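Long-range contact in putative polysaccharide deacetylase (Bdellovibrio bacteriovorus HD100, PDB 5JP6), which probably removes acetyl groups from peptidoglycan as a zinc-dependent carbohydrate esterase of family 4, in a predatory bacterium: residues Leu317-Gly328 against Gln347-Tyr357. The protein carries 1 engineered substitution. Numbering follows the deposited sequence. Where two conformers were deposited one is given.
Sequences LARVLANVESQG and QFLRELYNRGY
The hydroxyl of Y357 donates a hydrogen bond to E325, OH to OE1 at 2.7 Å, reaching that oxygen from above the carboxylate plane. The other oxygen takes R355: NH1 lies 2.9 Å from E325 OE2, a nearly straight salt bridge on the anti lone pair and close to the guanidinium plane. A bend at chi2 (-85°) sets the E325 carboxylate across the arginine; each of its oxygens has its own donor. R355 is also held by E351, four residues earlier, NE bonding to E351 OE1 at 2.8 Å, and L321 CB sits over the centre of one guanidinium face.

Beneath this polar border the packing runs through apolar groups, aliphatic and aromatic. V324 CG1, anti to the backbone N (chi1 168°), makes a CH-pi contact with the Y357 ring, 3.6 Å from its centroid and almost on the normal; G328 O meets the ring edge. Farther along, F348 is a knob among L317, V320, L321 and V324: V320 CG1 touches F348 CE1 at 3.7 Å, while V324 CG2 comes to the ring edge. L321 CD1 rests on E351 CB, and L317 CD1 on Q347 CG.

The axes of segments 317-327 and 347-354 cross at -31°; their parent helices, 313-327 and 339-354, lie over the parallel sheet of the NodB fold, F348 reaching F334 and L173, and Y357 reaching V171. K169 makes a cation-pi contact with Y357. R355 bridges two carboxylates and probably eases their mutual repulsion; it helps hold E325, whose other oxygen receives the Y357 hydroxyl, while V324 lies on the ring face.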
ATOM      1  N   LEU A 317       1.243 -14.738   4.586  1.00 19.05           N
ATOM      2  CA  LEU A 317       0.215 -15.016   5.635  1.00 19.99           C
ATOM      3  C   LEU A 317       0.931 -15.447   6.900  1.00 19.48           C
ATOM      4  O   LEU A 317       0.542 -15.030   7.971  1.00 21.83           O
ATOM      5  CB  LEU A 317      -0.800 -16.079   5.198  1.00 22.11           C
ATOM      6  CG  LEU A 317      -1.895 -15.560   4.304  1.00 23.58           C
ATOM      7  CD1 LEU A 317      -2.464 -16.679   3.442  1.00 26.42           C
ATOM      8  CD2 LEU A 317      -2.962 -14.873   5.184  1.00 25.39           C
ATOM      9  N   ALA A 318       1.953 -16.298   6.780  1.00 19.95           N
ATOM     10  CA  ALA A 318       2.657 -16.808   7.944  1.00 20.59           C
ATOM     11  C   ALA A 318       3.376 -15.684   8.695  1.00 20.20           C
ATOM     12  O   ALA A 318       3.305 -15.618   9.922  1.00 21.77           O
ATOM     13  CB  ALA A 318       3.639 -17.913   7.542  1.00 22.30           C
ATOM     14  N   ARG A 319       4.031 -14.796   7.940  1.00 20.52           N
ATOM     15  CA  ARG A 319       4.770 -13.716   8.579  1.00 21.17           C
ATOM     16  C   ARG A 319       3.839 -12.724   9.275  1.00 20.24           C
ATOM     17  O   ARG A 319       4.037 -12.379  10.446  1.00 20.86           O
ATOM     18  CB  ARG A 319       5.633 -13.011   7.568  1.00 22.37           C
ATOM     19  CG  ARG A 319       6.363 -11.804   8.109  1.00 23.93           C
ATOM     20  CD  ARG A 319       7.193 -12.060   9.365  1.00 24.68           C
ATOM     21  NE  ARG A 319       8.210 -13.081   9.220  1.00 24.77           N
ATOM     22  CZ  ARG A 319       9.487 -12.888   8.892  1.00 28.06           C
ATOM     23  NH1 ARG A 319       9.982 -11.704   8.602  1.00 32.10           N
ATOM     24  NH2 ARG A 319      10.301 -13.942   8.867  1.00 33.01           N
ATOM     25  N   VAL A 320       2.807 -12.266   8.560  1.00 19.31           N
ATOM     26  CA  VAL A 320       1.948 -11.280   9.178  1.00 20.01           C
ATOM     27  C   VAL A 320       1.206 -11.866  10.391  1.00 19.63           C
ATOM     28  O   VAL A 320       1.068 -11.217  11.433  1.00 20.87           O
ATOM     29  CB  VAL A 320       1.025 -10.581   8.173  1.00 19.96           C
ATOM     30  CG1 VAL A 320      -0.094 -11.503   7.638  1.00 21.71           C
ATOM     31  CG2 VAL A 320       0.425  -9.336   8.780  1.00 21.08           C
ATOM     32  N   LEU A 321       0.716 -13.109  10.273  1.00 19.37           N
ATOM     33  CA  LEU A 321       0.014 -13.702  11.401  1.00 19.11           C
ATOM     34  C   LEU A 321       0.960 -14.029  12.566  1.00 19.43           C
ATOM     35  O   LEU A 321       0.585 -13.852  13.708  1.00 21.01           O
ATOM     36  CB  LEU A 321      -0.789 -14.918  10.952  1.00 20.02           C
ATOM     37  CG  LEU A 321      -2.012 -14.618  10.064  1.00 19.92           C
ATOM     38  CD1 LEU A 321      -2.492 -15.872   9.348  1.00 21.26           C
ATOM     39  CD2 LEU A 321      -3.123 -13.999  10.891  1.00 20.17           C
ATOM     40  N   ALA A 322       2.186 -14.465  12.270  1.00 20.74           N
ATOM     41  CA  ALA A 322       3.174 -14.638  13.343  1.00 22.32           C
ATOM     42  C   ALA A 322       3.416 -13.318  14.090  1.00 20.79           C
ATOM     43  O   ALA A 322       3.470 -13.286  15.316  1.00 23.69           O
ATOM     44  CB  ALA A 322       4.478 -15.179  12.789  1.00 21.81           C
ATOM     45  N   ASN A 323       3.469 -12.208  13.357  1.00 21.78           N
ATOM     46  CA  ASN A 323       3.706 -10.926  13.981  1.00 22.41           C
ATOM     47  C   ASN A 323       2.491 -10.461  14.751  1.00 21.79           C
ATOM     48  O   ASN A 323       2.620  -9.850  15.807  1.00 24.40           O
ATOM     49  CB  ASN A 323       4.146  -9.891  12.948  1.00 21.73           C
ATOM     50  CG  ASN A 323       5.590 -10.068  12.530  1.00 24.74           C
ATOM     51  OD1 ASN A 323       6.381 -10.723  13.208  1.00 30.28           O
ATOM     52  ND2 ASN A 323       5.938  -9.485  11.383  1.00 25.52           N
ATOM     53  N   VAL A 324       1.294 -10.702  14.208  1.00 21.42           N
ATOM     54  CA  VAL A 324       0.069 -10.407  14.979  1.00 21.62           C
ATOM     55  C   VAL A 324       0.123 -11.139  16.311  1.00 21.75           C
ATOM     56  O   VAL A 324      -0.088 -10.527  17.376  1.00 25.06           O
ATOM     57  CB  VAL A 324      -1.221 -10.823  14.206  1.00 22.26           C
ATOM     58  CG1 VAL A 324      -2.432 -10.786  15.118  1.00 23.57           C
ATOM     59  CG2 VAL A 324      -1.424  -9.923  12.976  1.00 21.49           C
ATOM     60  N   GLU A 325       0.418 -12.444  16.265  1.00 22.40           N
ATOM     61  CA  GLU A 325       0.432 -13.246  17.482  1.00 24.90           C
ATOM     62  C   GLU A 325       1.509 -12.832  18.468  1.00 25.32           C
ATOM     63  O   GLU A 325       1.257 -12.815  19.698  1.00 28.78           O
ATOM     64  CB  GLU A 325       0.547 -14.728  17.123  1.00 24.59           C
ATOM     65  CG  GLU A 325      -0.597 -15.280  16.307  1.00 28.27           C
ATOM     66  CD  GLU A 325      -1.808 -15.749  17.082  1.00 31.29           C
ATOM     67  OE1 GLU A 325      -2.023 -15.322  18.228  1.00 34.17           O
ATOM     68  OE2 GLU A 325      -2.570 -16.576  16.500  1.00 29.78           O
ATOM     69  N   SER A 326       2.687 -12.493  17.942  1.00 25.87           N
ATOM     70  CA  SER A 326       3.838 -12.045  18.732  1.00 26.64           C
ATOM     71  C   SER A 326       3.536 -10.761  19.522  1.00 26.58           C
ATOM     72  O   SER A 326       3.860 -10.616  20.691  1.00 30.14           O
ATOM     73  CB  SER A 326       4.979 -11.682  17.779  1.00 32.80           C
ATOM     74  OG  SER A 326       5.769 -12.778  17.566  1.00 45.71           O
ATOM     75  N   GLN A 327       2.943  -9.810  18.809  1.00 26.80           N
ATOM     76  CA  GLN A 327       2.587  -8.524  19.388  1.00 27.25           C
ATOM     77  C   GLN A 327       1.335  -8.585  20.251  1.00 25.52           C
ATOM     78  O   GLN A 327       1.223  -7.837  21.226  1.00 29.22           O
ATOM     79  CB  GLN A 327       2.402  -7.474  18.286  1.00 25.23           C
ATOM     80  CG  GLN A 327       3.675  -7.114  17.585  1.00 25.21           C
ATOM     81  CD  GLN A 327       4.632  -6.379  18.497  1.00 27.73           C
ATOM     82  OE1 GLN A 327       4.258  -5.402  19.155  1.00 29.76           O
ATOM     83  NE2 GLN A 327       5.840  -6.864  18.584  1.00 36.82           N
ATOM     84  N   GLY A 328       0.362  -9.401  19.841  1.00 25.17           N
ATOM     85  CA  GLY A 328      -0.887  -9.582  20.574  1.00 26.14           C
ATOM     86  C   GLY A 328      -1.986  -8.578  20.305  1.00 24.85           C
ATOM     87  O   GLY A 328      -3.158  -8.834  20.598  1.00 27.87           O
ATOM     88  N   GLN A 347      -8.239 -14.545   3.295  1.00 18.99           N
ATOM     89  CA  GLN A 347      -7.659 -15.592   4.095  1.00 19.49           C
ATOM     90  C   GLN A 347      -7.122 -15.003   5.442  1.00 18.84           C
ATOM     91  O   GLN A 347      -7.285 -15.585   6.540  1.00 19.85           O
ATOM     92  CB  GLN A 347      -6.557 -16.286   3.323  1.00 21.07           C
ATOM     93  CG  GLN A 347      -6.008 -17.498   4.062  1.00 22.78           C
ATOM     94  CD  GLN A 347      -6.836 -18.763   3.826  1.00 25.29           C
ATOM     95  OE1 GLN A 347      -6.938 -19.203   2.711  1.00 25.88           O
ATOM     96  NE2 GLN A 347      -7.473 -19.290   4.850  1.00 32.15           N
ATOM     97  N   PHE A 348      -6.495 -13.838   5.355  1.00 17.73           N
ATOM     98  CA  PHE A 348      -5.966 -13.144   6.520  1.00 16.89           C
ATOM     99  C   PHE A 348      -7.077 -12.812   7.501  1.00 18.03           C
ATOM    100  O   PHE A 348      -6.952 -13.028   8.699  1.00 19.31           O
ATOM    101  CB  PHE A 348      -5.222 -11.874   6.093  1.00 18.53           C
ATOM    102  CG  PHE A 348      -4.778 -11.020   7.237  1.00 18.38           C
ATOM    103  CD1 PHE A 348      -3.755 -11.422   8.057  1.00 19.88           C
ATOM    104  CD2 PHE A 348      -5.412  -9.812   7.533  1.00 20.55           C
ATOM    105  CE1 PHE A 348      -3.324 -10.630   9.113  1.00 20.51           C
ATOM    106  CE2 PHE A 348      -5.007  -9.049   8.606  1.00 20.78           C
ATOM    107  CZ  PHE A 348      -3.964  -9.453   9.384  1.00 21.62           C
ATOM    108  N   LEU A 349      -8.157 -12.246   6.974  1.00 18.46           N
ATOM    109  CA  LEU A 349      -9.283 -11.890   7.798  1.00 18.28           C
ATOM    110  C   LEU A 349      -9.905 -13.112   8.494  1.00 18.99           C
ATOM    111  O   LEU A 349     -10.261 -13.039   9.662  1.00 21.01           O
ATOM    112  CB  LEU A 349     -10.294 -11.102   6.975  1.00 19.04           C
ATOM    113  CG  LEU A 349      -9.808  -9.737   6.439  1.00 19.59           C
ATOM    114  CD1 LEU A 349     -10.757  -9.189   5.377  1.00 20.68           C
ATOM    115  CD2 LEU A 349      -9.586  -8.766   7.572  1.00 20.60           C
ATOM    116  N   ARG A 350     -10.042 -14.205   7.757  1.00 19.14           N
ATOM    117  CA  ARG A 350     -10.551 -15.429   8.346  0.50 19.97           C
ATOM    118  C   ARG A 350      -9.635 -15.918   9.464  1.00 20.84           C
ATOM    119  O   ARG A 350     -10.117 -16.315  10.528  1.00 20.80           O
ATOM    120  CB  ARG A 350     -10.775 -16.498   7.266  0.50 20.11           C
ATOM    121  CG  ARG A 350     -11.224 -17.876   7.786  0.50 19.82           C
ATOM    122  CD  ARG A 350     -12.515 -17.908   8.602  0.50 22.60           C
ATOM    123  NE  ARG A 350     -12.655 -19.139   9.397  0.50 23.13           N
ATOM    124  CZ  ARG A 350     -13.199 -20.282   8.993  0.50 25.86           C
ATOM    125  NH1 ARG A 350     -13.713 -20.423   7.778  0.50 29.05           N
ATOM    126  NH2 ARG A 350     -13.244 -21.305   9.834  0.50 28.20           N
ATOM    127  N   GLU A 351      -8.325 -15.876   9.247  1.00 19.35           N
ATOM    128  CA  GLU A 351      -7.391 -16.297  10.312  1.00 20.29           C
ATOM    129  C   GLU A 351      -7.440 -15.360  11.532  1.00 19.94           C
ATOM    130  O   GLU A 351      -7.381 -15.868  12.647  1.00 22.03           O
ATOM    131  CB  GLU A 351      -5.983 -16.442   9.789  1.00 20.53           C
ATOM    132  CG  GLU A 351      -5.758 -17.754   9.072  1.00 20.83           C
ATOM    133  CD  GLU A 351      -5.950 -18.927  10.039  1.00 22.14           C
ATOM    134  OE1 GLU A 351      -5.290 -18.931  11.118  1.00 24.27           O
ATOM    135  OE2 GLU A 351      -6.788 -19.794   9.731  1.00 23.30           O
ATOM    136  N   LEU A 352      -7.560 -14.040  11.349  1.00 20.65           N
ATOM    137  CA  LEU A 352      -7.725 -13.128  12.510  1.00 21.27           C
ATOM    138  C   LEU A 352      -8.933 -13.625  13.313  1.00 21.02           C
ATOM    139  O   LEU A 352      -8.881 -13.733  14.550  1.00 23.28           O
ATOM    140  CB  LEU A 352      -7.938 -11.683  12.100  1.00 21.82           C
ATOM    141  CG  LEU A 352      -6.765 -10.878  11.613  1.00 23.06           C
ATOM    142  CD1 LEU A 352      -7.231  -9.468  11.282  1.00 23.43           C
ATOM    143  CD2 LEU A 352      -5.634 -10.880  12.617  1.00 23.88           C
ATOM    144  N   TYR A 353     -10.048 -13.858  12.627  1.00 22.13           N
ATOM    145  CA  TYR A 353     -11.248 -14.331  13.275  1.00 24.50           C
ATOM    146  C   TYR A 353     -11.033 -15.674  14.013  1.00 24.36           C
ATOM    147  O   TYR A 353     -11.347 -15.791  15.214  1.00 26.34           O
ATOM    148  CB  TYR A 353     -12.364 -14.464  12.241  1.00 24.32           C
ATOM    149  CG  TYR A 353     -13.667 -14.896  12.822  1.00 29.90           C
ATOM    150  CD1 TYR A 353     -14.491 -13.975  13.458  1.00 37.11           C
ATOM    151  CD2 TYR A 353     -14.091 -16.198  12.702  1.00 34.58           C
ATOM    152  CE1 TYR A 353     -15.711 -14.352  13.967  1.00 41.34           C
ATOM    153  CE2 TYR A 353     -15.311 -16.586  13.217  1.00 41.01           C
ATOM    154  CZ  TYR A 353     -16.099 -15.656  13.850  1.00 41.18           C
ATOM    155  OH  TYR A 353     -17.293 -16.065  14.329  1.00 51.88           O
ATOM    156  N   ASN A 354     -10.384 -16.617  13.323  1.00 24.22           N
ATOM    157  CA  ASN A 354     -10.092 -17.926  13.891  1.00 24.17           C
ATOM    158  C   ASN A 354      -9.229 -17.838  15.157  1.00 24.25           C
ATOM    159  O   ASN A 354      -9.379 -18.639  16.128  1.00 27.33           O
ATOM    160  CB  ASN A 354      -9.422 -18.871  12.882  1.00 23.33           C
ATOM    161  CG  ASN A 354     -10.345 -19.349  11.781  1.00 24.61           C
ATOM    162  OD1 ASN A 354     -11.567 -19.286  11.889  1.00 27.64           O
ATOM    163  ND2 ASN A 354      -9.721 -19.833  10.687  1.00 24.92           N
ATOM    164  N   ARG A 355      -8.301 -16.896  15.148  1.00 23.16           N
ATOM    165  CA  ARG A 355      -7.323 -16.712  16.220  1.00 23.41           C
ATOM    166  C   ARG A 355      -7.820 -15.864  17.378  1.00 25.68           C
ATOM    167  O   ARG A 355      -7.066 -15.656  18.331  1.00 28.45           O
ATOM    168  CB  ARG A 355      -6.011 -16.166  15.638  1.00 23.45           C
ATOM    169  CG  ARG A 355      -5.362 -17.156  14.676  1.00 22.30           C
ATOM    170  CD  ARG A 355      -4.325 -16.491  13.790  1.00 24.06           C
ATOM    171  NE  ARG A 355      -3.727 -17.423  12.831  1.00 22.64           N
ATOM    172  CZ  ARG A 355      -2.513 -17.949  12.898  1.00 22.28           C
ATOM    173  NH1 ARG A 355      -1.726 -17.726  13.932  1.00 25.41           N
ATOM    174  NH2 ARG A 355      -2.112 -18.768  11.938  1.00 24.03           N
ATOM    175  N   GLY A 356      -9.060 -15.367  17.285  1.00 25.24           N
ATOM    176  CA  GLY A 356      -9.697 -14.628  18.363  1.00 26.58           C
ATOM    177  C   GLY A 356      -9.442 -13.143  18.363  1.00 24.73           C
ATOM    178  O   GLY A 356      -9.685 -12.465  19.366  1.00 29.03           O
ATOM    179  N   TYR A 357      -8.989 -12.622  17.228  1.00 24.17           N
ATOM    180  CA  TYR A 357      -8.677 -11.207  17.108  1.00 24.13           C
ATOM    181  C   TYR A 357      -9.945 -10.442  16.595  1.00 23.63           C
ATOM    182  O   TYR A 357     -10.806 -11.016  15.890  1.00 27.54           O
ATOM    183  CB  TYR A 357      -7.399 -10.971  16.241  1.00 24.61           C
ATOM    184  CG  TYR A 357      -6.108 -11.425  16.885  1.00 24.63           C
ATOM    185  CD1 TYR A 357      -5.655 -12.743  16.760  1.00 27.76           C
ATOM    186  CD2 TYR A 357      -5.331 -10.554  17.650  1.00 28.72           C
ATOM    187  CE1 TYR A 357      -4.513 -13.155  17.401  1.00 30.14           C
ATOM    188  CE2 TYR A 357      -4.191 -11.002  18.285  1.00 31.57           C
ATOM    189  CZ  TYR A 357      -3.800 -12.302  18.173  1.00 30.81           C
ATOM    190  OH  TYR A 357      -2.631 -12.734  18.784  1.00 36.17           O
TER